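PDB 5Z6P: B-agarase from Agarivorans gilvus, which hydrolyses agarose as a member of glycoside hydrolase family 50, and probably acts on the beta-galactosidic linkages of that polysaccharide. Local coordinates for residues I526-R531 and C536-V541; Q558-N563 and K572-L577; A593-Y598 and P627-A632. All coordinates share one frame; numbering follows the deposited sequence.

Contact 1: residues I526-R531 and C536-V541; sequences IHTLGR and CPTKAV
Lys539 crosses from the first turn of helix 537-550 to the last turn of helix 523-530, where its ammonium group grips two backbone carbonyls. CG lies anti to the backbone N, which sends the chain past Thr528, and bends at chi2 and chi4 turn NZ to the two carbonyls. Lys539 NZ meets Arg531 O at 2.7 Å almost head-on, with a C=O...N angle of 170°. Lys539 NZ reaches Leu529 O at 2.8 Å from above that carbonyl's plane, 39° out of it. On the way, Lys539 CD rests 3.5 Å from Thr528 O, and the side chains of Leu529 and Lys539 run at about a right angle to each other. The whole forms a helix-loop-helix turn, the short axes passing 9.2 Å apart at 96°, and Lys539 NZ binds carbonyls at the C-terminal end of helix 523-530. NZ also bonds to Leu570 O, so the buried ammonium is probably stabilised by several carbonyls. Nearer the start of helix 537-550, the Arg531 guanidinium lies over Cys536, whose SG sits 3.7 Å above the centre of one face; NH1 of the same group is held by Gln461 O. Cys536 is the N-cap of helix 537-550. Its SG accepts a capping bond from Lys539 N at 3.6 Å, so one sulfur serves both the helix start and the arginine face. Between these polar ends the methyl groups close up, Thr528 CG2 lying 4.1 Å from Thr538 CG2. The hydroxyl of Thr538 turns to Asp474, and that of Thr528 to Ile524 O.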
loop_
_atom_site.group_PDB
_atom_site.type_symbol
_atom_site.label_atom_id
_atom_site.label_comp_id
_atom_site.label_asym_id
_atom_site.label_seq_id
_atom_site.Cartn_x
_atom_site.Cartn_y
_atom_site.Cartn_z
ATOM N N ILE A 526 -4.506 5.460 25.288
ATOM C CA ILE A 526 -4.850 6.773 25.810
ATOM C C ILE A 526 -6.345 7.086 25.678
ATOM O O ILE A 526 -6.973 7.501 26.646
ATOM C CB ILE A 526 -4.009 7.863 25.113
ATOM C CG1 ILE A 526 -2.524 7.611 25.405
ATOM C CG2 ILE A 526 -4.449 9.262 25.566
ATOM C CD1 ILE A 526 -1.563 8.490 24.659
ATOM N N HIS A 527 -6.906 6.878 24.488
ATOM C CA HIS A 527 -8.321 7.143 24.264
ATOM C C HIS A 527 -9.218 6.239 25.111
ATOM O O HIS A 527 -10.168 6.698 25.725
ATOM C CB HIS A 527 -8.690 6.967 22.788
ATOM C CG HIS A 527 -10.107 7.334 22.485
ATOM N ND1 HIS A 527 -11.122 6.406 22.430
ATOM C CD2 HIS A 527 -10.679 8.538 22.239
ATOM C CE1 HIS A 527 -12.261 7.021 22.155
ATOM N NE2 HIS A 527 -12.016 8.317 22.041
ATOM N N THR A 528 -8.907 4.953 25.125
ATOM C CA THR A 528 -9.692 3.987 25.881
ATOM C C THR A 528 -9.688 4.292 27.391
ATOM O O THR A 528 -10.730 4.204 28.028
ATOM C CB THR A 528 -9.200 2.560 25.613
ATOM O OG1 THR A 528 -9.386 2.252 24.223
ATOM C CG2 THR A 528 -9.960 1.566 26.430
ATOM N N LEU A 529 -8.542 4.679 27.945
ATOM C CA LEU A 529 -8.468 5.135 29.333
ATOM C C LEU A 529 -9.433 6.308 29.596
ATOM O O LEU A 529 -9.957 6.468 30.702
ATOM C CB LEU A 529 -7.041 5.545 29.703
ATOM C CG LEU A 529 -6.065 4.412 30.023
ATOM C CD1 LEU A 529 -4.637 4.917 30.175
ATOM C CD2 LEU A 529 -6.536 3.676 31.274
ATOM N N GLY A 530 -9.667 7.111 28.568
ATOM C CA GLY A 530 -10.587 8.218 28.674
ATOM C C GLY A 530 -12.038 7.783 28.760
ATOM O O GLY A 530 -12.870 8.558 29.196
ATOM N N ARG A 531 -12.336 6.547 28.354
ATOM C CA ARG A 531 -13.709 6.056 28.335
ATOM C C ARG A 531 -14.174 5.438 29.658
ATOM O O ARG A 531 -13.367 5.088 30.527
ATOM C CB ARG A 531 -13.871 5.049 27.203
ATOM C CG ARG A 531 -13.648 5.674 25.825
ATOM C CD ARG A 531 -13.690 4.650 24.731
ATOM N NE ARG A 531 -14.961 3.936 24.670
ATOM C CZ ARG A 531 -15.169 2.898 23.871
ATOM N NH1 ARG A 531 -14.186 2.470 23.103
ATOM N NH2 ARG A 531 -16.339 2.279 23.844
ATOM N N CYS A 536 -17.492 -0.370 28.055
ATOM C CA CYS A 536 -16.253 -0.645 27.354
ATOM C C CYS A 536 -15.493 -1.780 28.038
ATOM O O CYS A 536 -14.797 -1.542 29.009
ATOM C CB CYS A 536 -15.386 0.615 27.293
ATOM S SG CYS A 536 -13.927 0.442 26.341
ATOM N N PRO A 537 -15.648 -3.011 27.533
ATOM C CA PRO A 537 -14.985 -4.183 28.110
ATOM C C PRO A 537 -13.456 -4.050 28.169
ATOM O O PRO A 537 -12.878 -4.444 29.166
ATOM C CB PRO A 537 -15.401 -5.326 27.166
ATOM C CG PRO A 537 -16.654 -4.855 26.524
ATOM C CD PRO A 537 -16.567 -3.371 26.444
ATOM N N THR A 538 -12.813 -3.532 27.122
ATOM C CA THR A 538 -11.362 -3.362 27.168
ATOM C C THR A 538 -10.921 -2.390 28.292
ATOM O O THR A 538 -9.930 -2.635 28.964
ATOM C CB THR A 538 -10.803 -2.887 25.782
ATOM O OG1 THR A 538 -10.848 -3.975 24.850
ATOM C CG2 THR A 538 -9.369 -2.429 25.899
ATOM N N LYS A 539 -11.657 -1.297 28.491
ATOM C CA LYS A 539 -11.372 -0.389 29.601
ATOM C C LYS A 539 -11.426 -1.124 30.946
ATOM O O LYS A 539 -10.560 -0.922 31.794
ATOM C CB LYS A 539 -12.351 0.797 29.609
ATOM C CG LYS A 539 -12.194 1.726 30.802
ATOM C CD LYS A 539 -10.793 2.262 30.905
ATOM C CE LYS A 539 -10.579 3.085 32.159
ATOM N NZ LYS A 539 -11.267 4.413 32.120
ATOM N N ALA A 540 -12.439 -1.973 31.136
ATOM C CA ALA A 540 -12.524 -2.785 32.361
ATOM C C ALA A 540 -11.259 -3.627 32.547
ATOM O O ALA A 540 -10.696 -3.698 33.646
ATOM C CB ALA A 540 -13.736 -3.672 32.333
ATOM N N VAL A 541 -10.823 -4.262 31.458
ATOM C CA VAL A 541 -9.596 -5.042 31.460
ATOM C C VAL A 541 -8.403 -4.150 31.828
ATOM O O VAL A 541 -7.575 -4.550 32.634
ATOM C CB VAL A 541 -9.332 -5.717 30.085
ATOM C CG1 VAL A 541 -7.949 -6.369 30.056
ATOM C CG2 VAL A 541 -10.403 -6.740 29.797
#

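Contact 2: residues Q558-N563 and K572-L577; sequences QSWQTN and KGVKGL
CG anti to the carbonyl carbon in both Trp560 and Leu577 (chi1 -76° and -61°) directs the two side chains to each other, and a chi2 of 20° sets the indole. From the end of helix 553-560 this swings the six-membered part of the indole toward the loop 573-577, while the leucine extends from that loop to present CD2. Leu577 CD2 stands 4.1 Å from Trp560 CE3 and equally far from Trp560 CZ3, approaching the ring obliquely and shared by two of its carbons. Val574 comes from another direction: its CG2 lies near the indole plane, at the ring edge, 4.3 Å from Trp560 CZ3. Thr562 adds a looser touch, with its CG2 4.4 Å from Leu577 CD2, while its hydroxyl bonds to Asn557. These distances and the modest buried area of 113 Å² describe apolar packing between a helix end and a loop. The pyrrole side of the indole is fixed separately, by NE1 bonding to Asp586 of helix 581-609. That long helix also borders the contact through Gln583 and Tyr587, and Leu529 of helix 523-530 touches Trp560, Val574 and Leu577, so the side chains lie where these two helices border the loop.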
loop_
_atom_site.group_PDB
_atom_site.type_symbol
_atom_site.label_atom_id
_atom_site.label_comp_id
_atom_site.label_asym_id
_atom_site.label_seq_id
_atom_site.Cartn_x
_atom_site.Cartn_y
_atom_site.Cartn_z
ATOM N N GLN A 558 0.915 8.218 42.583
ATOM C CA GLN A 558 2.338 8.502 42.756
ATOM C C GLN A 558 3.090 8.399 41.425
ATOM O O GLN A 558 3.860 9.277 41.057
ATOM C CB GLN A 558 2.943 7.527 43.773
ATOM C CG GLN A 558 4.246 7.973 44.429
ATOM C CD GLN A 558 4.319 9.476 44.657
ATOM O OE1 GLN A 558 5.114 10.179 44.026
ATOM N NE2 GLN A 558 3.485 9.975 45.568
ATOM N N SER A 559 2.836 7.313 40.709
ATOM C CA SER A 559 3.497 7.037 39.439
ATOM C C SER A 559 3.003 7.937 38.305
ATOM O O SER A 559 3.803 8.459 37.542
ATOM C CB SER A 559 3.305 5.565 39.084
ATOM O OG SER A 559 3.587 5.314 37.726
ATOM N N TRP A 560 1.687 8.121 38.215
ATOM C CA TRP A 560 1.090 8.912 37.146
ATOM C C TRP A 560 1.083 10.415 37.433
ATOM O O TRP A 560 0.822 11.201 36.537
ATOM C CB TRP A 560 -0.350 8.469 36.883
ATOM C CG TRP A 560 -0.473 7.214 36.129
ATOM C CD1 TRP A 560 0.475 6.252 35.980
ATOM C CD2 TRP A 560 -1.615 6.775 35.393
ATOM N NE1 TRP A 560 -0.003 5.238 35.213
ATOM C CE2 TRP A 560 -1.282 5.530 34.836
ATOM C CE3 TRP A 560 -2.884 7.308 35.169
ATOM C CZ2 TRP A 560 -2.177 4.810 34.056
ATOM C CZ3 TRP A 560 -3.768 6.599 34.389
ATOM C CH2 TRP A 560 -3.415 5.353 33.846
ATOM N N GLN A 561 1.362 10.788 38.680
ATOM C CA GLN A 561 1.232 12.166 39.153
ATOM C C GLN A 561 -0.193 12.658 38.934
ATOM O O GLN A 561 -0.413 13.728 38.384
ATOM C CB GLN A 561 2.248 13.085 38.467
ATOM C CG GLN A 561 3.717 12.785 38.809
ATOM C CD GLN A 561 4.065 13.022 40.280
ATOM O OE1 GLN A 561 3.282 13.599 41.033
ATOM N NE2 GLN A 561 5.243 12.565 40.691
ATOM N N THR A 562 -1.152 11.833 39.350
ATOM C CA THR A 562 -2.574 12.136 39.254
ATOM C C THR A 562 -3.196 12.198 40.648
ATOM O O THR A 562 -2.542 11.875 41.620
ATOM C CB THR A 562 -3.326 11.085 38.413
ATOM O OG1 THR A 562 -3.061 9.775 38.941
ATOM C CG2 THR A 562 -2.895 11.156 36.936
ATOM N N ASN A 563 -4.456 12.609 40.742
ATOM C CA ASN A 563 -5.141 12.658 42.034
ATOM C C ASN A 563 -6.445 11.873 41.999
ATOM O O ASN A 563 -7.478 12.385 42.416
ATOM C CB ASN A 563 -5.459 14.104 42.463
ATOM C CG ASN A 563 -4.287 15.052 42.301
ATOM O OD1 ASN A 563 -4.377 16.041 41.577
ATOM N ND2 ASN A 563 -3.195 14.773 42.986
ATOM N N LYS A 572 -14.186 5.242 35.518
ATOM C CA LYS A 572 -15.140 6.197 34.946
ATOM C C LYS A 572 -14.561 6.956 33.744
ATOM O O LYS A 572 -15.282 7.335 32.828
ATOM C CB LYS A 572 -15.601 7.191 36.026
ATOM C CG LYS A 572 -16.274 8.456 35.506
ATOM C CD LYS A 572 -17.300 9.007 36.506
ATOM C CE LYS A 572 -18.551 9.591 35.818
ATOM N NZ LYS A 572 -18.922 8.945 34.518
ATOM N N GLY A 573 -13.255 7.186 33.762
ATOM C CA GLY A 573 -12.582 7.804 32.632
ATOM C C GLY A 573 -11.542 8.797 33.101
ATOM O O GLY A 573 -11.817 9.599 33.986
ATOM N N VAL A 574 -10.343 8.728 32.533
ATOM C CA VAL A 574 -9.327 9.740 32.791
ATOM C C VAL A 574 -8.808 10.338 31.483
ATOM O O VAL A 574 -8.533 9.626 30.521
ATOM C CB VAL A 574 -8.136 9.189 33.604
ATOM C CG1 VAL A 574 -8.582 8.814 34.970
ATOM C CG2 VAL A 574 -7.516 7.980 32.927
ATOM N N LYS A 575 -8.677 11.657 31.473
ATOM C CA LYS A 575 -8.254 12.396 30.294
ATOM C C LYS A 575 -7.214 13.429 30.699
ATOM O O LYS A 575 -7.018 13.687 31.883
ATOM C CB LYS A 575 -9.449 13.079 29.626
ATOM C CG LYS A 575 -10.459 12.129 29.028
ATOM C CD LYS A 575 -11.636 12.868 28.450
ATOM C CE LYS A 575 -12.685 11.892 27.960
ATOM N NZ LYS A 575 -13.906 12.574 27.447
ATOM N N GLY A 576 -6.553 14.022 29.712
ATOM C CA GLY A 576 -5.566 15.045 29.984
ATOM C C GLY A 576 -4.334 14.512 30.690
ATOM O O GLY A 576 -3.708 15.219 31.479
ATOM N N LEU A 577 -3.987 13.259 30.397
ATOM C CA LEU A 577 -2.817 12.624 30.983
ATOM C C LEU A 577 -1.566 13.288 30.430
ATOM O O LEU A 577 -1.529 13.676 29.267
ATOM C CB LEU A 577 -2.808 11.118 30.691
ATOM C CG LEU A 577 -3.982 10.291 31.234
ATOM C CD1 LEU A 577 -3.883 8.848 30.766
ATOM C CD2 LEU A 577 -4.074 10.358 32.755
#

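Contact 3: residues A593-Y598 and P627-A632; sequences AFASEY and PEVVRA
Ala595 and Ala632 bring helix 581-609 and helix 627-634 together, and most of the contact is apolar. Their methyl groups face each other, Ala595 CB to Ala632 CB, at 3.6 Å. Ala595 CB also takes Val629 CG1 alongside at 3.8 Å; this branch lies anti to the carbonyl carbon of Val629. One methyl therefore sits against both Val629 and Ala632, three residues apart on the other helix. The CA atoms of Ser596 and Ala632 are 4.4 Å apart and the short axes approach to 8.2 Å, evidence of close packing over small side chains. Ala632 CB, pointing at the opposite helix, comes within 3.4 Å of Ser596 N, so it packs on the main chain itself. Beyond the segments, Phe599 touches Ala632, and Leu591 and Trp512 touch Val629.

The polar groups lie round this seam. Ser596 OG packs 3.4 Å from Ala632 CB. With chi1 at -64° the hydroxyl is beside its own backbone N, from where it bonds to Glu592 O, one turn back, and to Lys635 NZ, just beyond helix 627-634. Charge pairing repeats the link between the helices, since Arg631 forms a salt bridge with Glu592.

The two axes run in the same general direction, inclined by 32°, and the helices are separated in the chain by the short strand 614-615, with strand 640-643 following. Such close packing of similarly directed helices that alternate with strands is characteristic of the helical layer of a (beta/alpha)8 barrel, consistent with the catalytic-domain fold expected for this glycoside hydrolase family.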
loop_
_atom_site.group_PDB
_atom_site.type_symbol
_atom_site.label_atom_id
_atom_site.label_comp_id
_atom_site.label_asym_id
_atom_site.label_seq_id
_atom_site.Cartn_x
_atom_site.Cartn_y
_atom_site.Cartn_z
ATOM N N ALA A 593 -1.757 -5.967 25.935
ATOM C CA ALA A 593 -2.832 -6.824 26.462
ATOM C C ALA A 593 -4.068 -6.785 25.543
ATOM O O ALA A 593 -4.680 -7.797 25.265
ATOM C CB ALA A 593 -3.231 -6.413 27.893
ATOM N N PHE A 594 -4.425 -5.594 25.095
ATOM C CA PHE A 594 -5.533 -5.436 24.156
ATOM C C PHE A 594 -5.322 -6.273 22.887
ATOM O O PHE A 594 -6.151 -7.107 22.551
ATOM C CB PHE A 594 -5.719 -3.956 23.796
ATOM C CG PHE A 594 -6.552 -3.727 22.551
ATOM C CD1 PHE A 594 -7.907 -3.989 22.548
ATOM C CD2 PHE A 594 -5.971 -3.217 21.403
ATOM C CE1 PHE A 594 -8.674 -3.759 21.410
ATOM C CE2 PHE A 594 -6.716 -2.996 20.270
ATOM C CZ PHE A 594 -8.071 -3.279 20.267
ATOM N N ALA A 595 -4.207 -6.041 22.200
ATOM C CA ALA A 595 -3.915 -6.742 20.969
ATOM C C ALA A 595 -3.809 -8.247 21.190
ATOM O O ALA A 595 -4.283 -9.017 20.368
ATOM C CB ALA A 595 -2.639 -6.209 20.338
ATOM N N SER A 596 -3.211 -8.672 22.299
ATOM C CA SER A 596 -3.045 -10.117 22.537
ATOM C C SER A 596 -4.385 -10.852 22.535
ATOM O O SER A 596 -4.488 -11.964 22.016
ATOM C CB SER A 596 -2.310 -10.382 23.858
ATOM O OG SER A 596 -0.991 -9.883 23.816
ATOM N N GLU A 597 -5.415 -10.223 23.103
ATOM C CA GLU A 597 -6.738 -10.829 23.111
ATOM C C GLU A 597 -7.382 -10.848 21.722
ATOM O O GLU A 597 -8.074 -11.785 21.405
ATOM C CB GLU A 597 -7.670 -10.106 24.090
ATOM C CG GLU A 597 -9.019 -10.801 24.299
ATOM C CD GLU A 597 -8.930 -12.115 25.104
ATOM O OE1 GLU A 597 -7.828 -12.525 25.514
ATOM O OE2 GLU A 597 -9.978 -12.743 25.328
ATOM N N TYR A 598 -7.176 -9.815 20.907
ATOM C CA TYR A 598 -7.651 -9.891 19.525
ATOM C C TYR A 598 -7.046 -11.140 18.847
ATOM O O TYR A 598 -7.750 -11.959 18.276
ATOM C CB TYR A 598 -7.295 -8.626 18.728
ATOM C CG TYR A 598 -7.451 -8.780 17.210
ATOM C CD1 TYR A 598 -8.666 -8.540 16.582
ATOM C CD2 TYR A 598 -6.372 -9.164 16.418
ATOM C CE1 TYR A 598 -8.805 -8.690 15.180
ATOM C CE2 TYR A 598 -6.488 -9.315 15.050
ATOM C CZ TYR A 598 -7.701 -9.079 14.424
ATOM O OH TYR A 598 -7.782 -9.249 13.062
ATOM N N PRO A 627 6.087 -2.320 18.599
ATOM C CA PRO A 627 6.580 -3.527 19.281
ATOM C C PRO A 627 5.477 -4.243 20.045
ATOM O O PRO A 627 5.389 -5.459 20.012
ATOM C CB PRO A 627 7.650 -2.986 20.232
ATOM C CG PRO A 627 8.135 -1.741 19.567
ATOM C CD PRO A 627 6.916 -1.143 18.899
ATOM N N GLU A 628 4.604 -3.479 20.681
ATOM C CA GLU A 628 3.514 -4.067 21.455
ATOM C C GLU A 628 2.596 -4.994 20.643
ATOM O O GLU A 628 2.348 -6.120 21.057
ATOM C CB GLU A 628 2.703 -2.953 22.109
ATOM C CG GLU A 628 3.474 -2.194 23.187
ATOM C CD GLU A 628 4.365 -1.089 22.640
ATOM O OE1 GLU A 628 4.380 -0.858 21.409
ATOM O OE2 GLU A 628 5.045 -0.434 23.458
ATOM N N VAL A 629 2.104 -4.549 19.483
ATOM C CA VAL A 629 1.156 -5.370 18.742
ATOM C C VAL A 629 1.878 -6.477 17.955
ATOM O O VAL A 629 1.307 -7.525 17.686
ATOM C CB VAL A 629 0.239 -4.505 17.801
ATOM C CG1 VAL A 629 -0.580 -3.500 18.640
ATOM C CG2 VAL A 629 1.035 -3.788 16.723
ATOM N N VAL A 630 3.151 -6.284 17.643
ATOM C CA VAL A 630 3.925 -7.370 17.038
ATOM C C VAL A 630 4.162 -8.496 18.057
ATOM O O VAL A 630 3.945 -9.657 17.758
ATOM C CB VAL A 630 5.288 -6.883 16.471
ATOM C CG1 VAL A 630 6.168 -8.072 16.096
ATOM C CG2 VAL A 630 5.075 -5.966 15.244
ATOM N N ARG A 631 4.573 -8.149 19.271
ATOM C CA ARG A 631 4.713 -9.172 20.313
ATOM C C ARG A 631 3.363 -9.866 20.566
ATOM O O ARG A 631 3.311 -11.067 20.753
ATOM C CB ARG A 631 5.283 -8.572 21.606
ATOM C CG ARG A 631 6.769 -8.266 21.520
ATOM C CD ARG A 631 7.418 -7.950 22.874
ATOM N NE ARG A 631 7.480 -6.513 23.125
ATOM C CZ ARG A 631 6.646 -5.915 23.942
ATOM N NH1 ARG A 631 5.756 -6.662 24.539
ATOM N NH2 ARG A 631 6.682 -4.605 24.152
ATOM N N ALA A 632 2.264 -9.128 20.492
ATOM C CA ALA A 632 0.963 -9.752 20.707
ATOM C C ALA A 632 0.667 -10.761 19.596
ATOM O O ALA A 632 0.132 -11.848 19.842
ATOM C CB ALA A 632 -0.125 -8.705 20.781
#

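How the contacts relate
The contacts follow one another along the chain, all in its glycoside hydrolase part. Contacts 1 and 2 are neighbours, their centres about 13 Å apart: Leu529 O to Val574 N, at 2.9 Å, is a probable backbone hydrogen bond between them, and Leu529 CD1 packs on Trp560 CH2 at 3.9 Å. Contact 3 lies about 15 Å from contact 1, centre to centre, and meets it where Phe594 packs on Thr538. Contacts 2 and 3 do not touch, yet helix 581-609 borders contact 2 near its start and carries residues 593-598 further on. That helix thus joins the outlying helical region of contacts 1 and 2 to contact 3, which belongs to the helical layer probably surrounding the barrel.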